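Local coordinates for protein BspA (BspA_V) (Streptococcus agalactiae serotype III, PDB 5DZ8) that is a cell wall-anchored adhesin of the antigen I/II family, represented here by its variable domain, and probably helps the bacterium attach to surfaces or partner cells, at residues A[97-102]-A[108-113]. Numbering follows the deposited sequence.
Sequences VFRVLT and IFEKAH
R99 and E110 lie side by side and point the same way from one face of a two-stranded antiparallel pairing. NE of R99 gives a weak, bent hydrogen bond to OE1 of E110 (3.1 Å, 141° at the hydrogen), part of a salt bridge. OE1 sits at the edge of the guanidinium, yet the carboxylate plane is turned 81° from it. CG1 of V97 covers one guanidinium face, 3.8 Å above its centre, and CG1 also touches CG of E110. On the opposite face of the sheet, F98 and F109 are diagonal neighbours. CD2 of F98 meets CE2 of F109 at 3.9 Å, edge to edge. CG is anti to the backbone N in each (chi1 -173° in F98), which tilts the rings toward each other along the antiparallel strands.

The strands form the hairpin 94-101/107-113 within the BspA variable domain. F98 and K111 form a hydrogen-bonded pair: N of F98 to O of K111 and N of K111 to O of F98, both 2.8 Å. Further along, V100 faces both I108 and F109, a classic beta bulge. Its O accepts from N of I108 (2.8 Å) and, at greater length, from N of F109 (3.3 Å). CD1 of I108 then rests on CG1 of V100.

Outside the hairpin, V97 and F98 touch strand 144-167, which pairs with 94-101, and I108 and F109 touch strand 119-135. The ring of F98 stacks with Y81. K111 turns its amine away to a salt bridge with E121, while NH1 of R99 has weak links to H150 and D152.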
loop_
_atom_site.group_PDB
_atom_site.type_symbol
_atom_site.label_atom_id
_atom_site.label_comp_id
_atom_site.label_asym_id
_atom_site.label_seq_id
_atom_site.Cartn_x
_atom_site.Cartn_y
_atom_site.Cartn_z
ATOM N N VAL A 97 -5.086 5.960 -0.765
ATOM C CA VAL A 97 -4.035 6.834 -0.287
ATOM C C VAL A 97 -3.640 7.788 -1.412
ATOM O O VAL A 97 -3.295 7.354 -2.487
ATOM C CB VAL A 97 -2.800 6.052 0.188
ATOM C CG1 VAL A 97 -1.787 7.020 0.808
ATOM C CG2 VAL A 97 -3.205 5.005 1.216
ATOM N N PHE A 98 -3.677 9.077 -1.134
ATOM C CA PHE A 98 -3.247 10.082 -2.057
ATOM C C PHE A 98 -2.001 10.724 -1.488
ATOM O O PHE A 98 -1.983 11.106 -0.302
ATOM C CB PHE A 98 -4.349 11.129 -2.280
ATOM C CG PHE A 98 -4.004 12.123 -3.362
ATOM C CD1 PHE A 98 -4.260 11.836 -4.696
ATOM C CD2 PHE A 98 -3.387 13.299 -3.051
ATOM C CE1 PHE A 98 -3.928 12.735 -5.698
ATOM C CE2 PHE A 98 -3.037 14.198 -4.035
ATOM C CZ PHE A 98 -3.297 13.914 -5.372
ATOM N N ARG A 99 -0.959 10.826 -2.323
ATOM C CA ARG A 99 0.279 11.471 -1.920
ATOM C C ARG A 99 0.780 12.422 -2.986
ATOM O O ARG A 99 0.648 12.171 -4.158
ATOM C CB ARG A 99 1.435 10.521 -1.657
ATOM C CG ARG A 99 1.237 9.441 -0.626
ATOM C CD ARG A 99 2.597 8.794 -0.277
ATOM N NE ARG A 99 2.364 7.545 0.446
ATOM C CZ ARG A 99 1.935 6.409 -0.101
ATOM N NH1 ARG A 99 1.711 6.304 -1.400
ATOM N NH2 ARG A 99 1.707 5.353 0.660
ATOM N N VAL A 100 1.434 13.467 -2.529
ATOM C CA VAL A 100 2.206 14.345 -3.374
ATOM C C VAL A 100 3.620 14.301 -2.860
ATOM O O VAL A 100 3.873 14.306 -1.653
ATOM C CB VAL A 100 1.674 15.807 -3.308
ATOM C CG1 VAL A 100 2.470 16.716 -4.176
ATOM C CG2 VAL A 100 0.210 15.840 -3.674
ATOM N N LEU A 101 4.551 14.232 -3.791
ATOM C CA LEU A 101 5.959 14.212 -3.445
ATOM C C LEU A 101 6.707 15.149 -4.336
ATOM O O LEU A 101 6.249 15.480 -5.420
ATOM C CB LEU A 101 6.557 12.799 -3.598
ATOM C CG LEU A 101 5.799 11.596 -3.065
ATOM C CD1 LEU A 101 4.779 11.135 -4.079
ATOM C CD2 LEU A 101 6.736 10.437 -2.797
ATOM N N THR A 102 7.910 15.500 -3.912
ATOM C CA THR A 102 8.777 16.336 -4.710
ATOM C C THR A 102 9.283 15.539 -5.909
ATOM O O THR A 102 9.146 14.319 -5.954
ATOM C CB THR A 102 10.001 16.773 -3.910
ATOM O OG1 THR A 102 10.681 15.589 -3.474
ATOM C CG2 THR A 102 9.593 17.628 -2.727
ATOM N N ILE A 108 5.338 15.147 0.624
ATOM C CA ILE A 108 4.946 16.388 1.288
ATOM C C ILE A 108 3.461 16.402 1.645
ATOM O O ILE A 108 2.993 17.252 2.365
ATOM C CB ILE A 108 5.425 17.625 0.495
ATOM C CG1 ILE A 108 4.793 17.684 -0.906
ATOM C CG2 ILE A 108 6.966 17.622 0.375
ATOM C CD1 ILE A 108 3.851 18.848 -1.062
ATOM N N PHE A 109 2.696 15.432 1.202
ATOM C CA PHE A 109 1.317 15.387 1.644
ATOM C C PHE A 109 0.908 13.945 1.473
ATOM O O PHE A 109 1.281 13.275 0.494
ATOM C CB PHE A 109 0.434 16.352 0.786
ATOM C CG PHE A 109 -1.039 16.187 1.009
ATOM C CD1 PHE A 109 -1.643 16.683 2.179
ATOM C CD2 PHE A 109 -1.843 15.500 0.063
ATOM C CE1 PHE A 109 -3.013 16.531 2.382
ATOM C CE2 PHE A 109 -3.210 15.337 0.273
ATOM C CZ PHE A 109 -3.804 15.837 1.437
ATOM N N GLU A 110 0.134 13.487 2.419
ATOM C CA GLU A 110 -0.395 12.138 2.414
ATOM C C GLU A 110 -1.760 12.131 3.051
ATOM O O GLU A 110 -1.955 12.690 4.093
ATOM C CB GLU A 110 0.517 11.199 3.175
ATOM C CG GLU A 110 0.043 9.765 3.048
ATOM C CD GLU A 110 1.079 8.733 3.496
ATOM O OE1 GLU A 110 2.316 8.862 3.246
ATOM O OE2 GLU A 110 0.617 7.777 4.106
ATOM N N LYS A 111 -2.698 11.460 2.421
ATOM C CA LYS A 111 -4.028 11.354 2.948
ATOM C C LYS A 111 -4.593 9.992 2.615
ATOM O O LYS A 111 -4.778 9.632 1.433
ATOM C CB LYS A 111 -4.880 12.422 2.308
ATOM C CG LYS A 111 -6.333 12.399 2.721
ATOM C CD LYS A 111 -6.556 12.914 4.141
ATOM C CE LYS A 111 -8.054 12.810 4.417
ATOM N NZ LYS A 111 -8.389 13.534 5.637
ATOM N N ALA A 112 -4.882 9.253 3.678
ATOM C CA ALA A 112 -5.437 7.934 3.587
ATOM C C ALA A 112 -6.915 8.079 3.955
ATOM O O ALA A 112 -7.239 8.774 4.906
ATOM C CB ALA A 112 -4.719 7.039 4.562
ATOM N N HIS A 113 -7.804 7.466 3.187
ATOM C CA HIS A 113 -9.238 7.609 3.428
ATOM C C HIS A 113 -9.968 6.479 2.701
ATOM O O HIS A 113 -9.367 5.808 1.835
ATOM C CB HIS A 113 -9.749 9.017 2.984
ATOM C CG HIS A 113 -9.657 9.264 1.506
ATOM N ND1 HIS A 113 -10.753 9.259 0.671
ATOM C CD2 HIS A 113 -8.593 9.505 0.713
ATOM C CE1 HIS A 113 -10.380 9.521 -0.560
ATOM N NE2 HIS A 113 -9.069 9.657 -0.570
#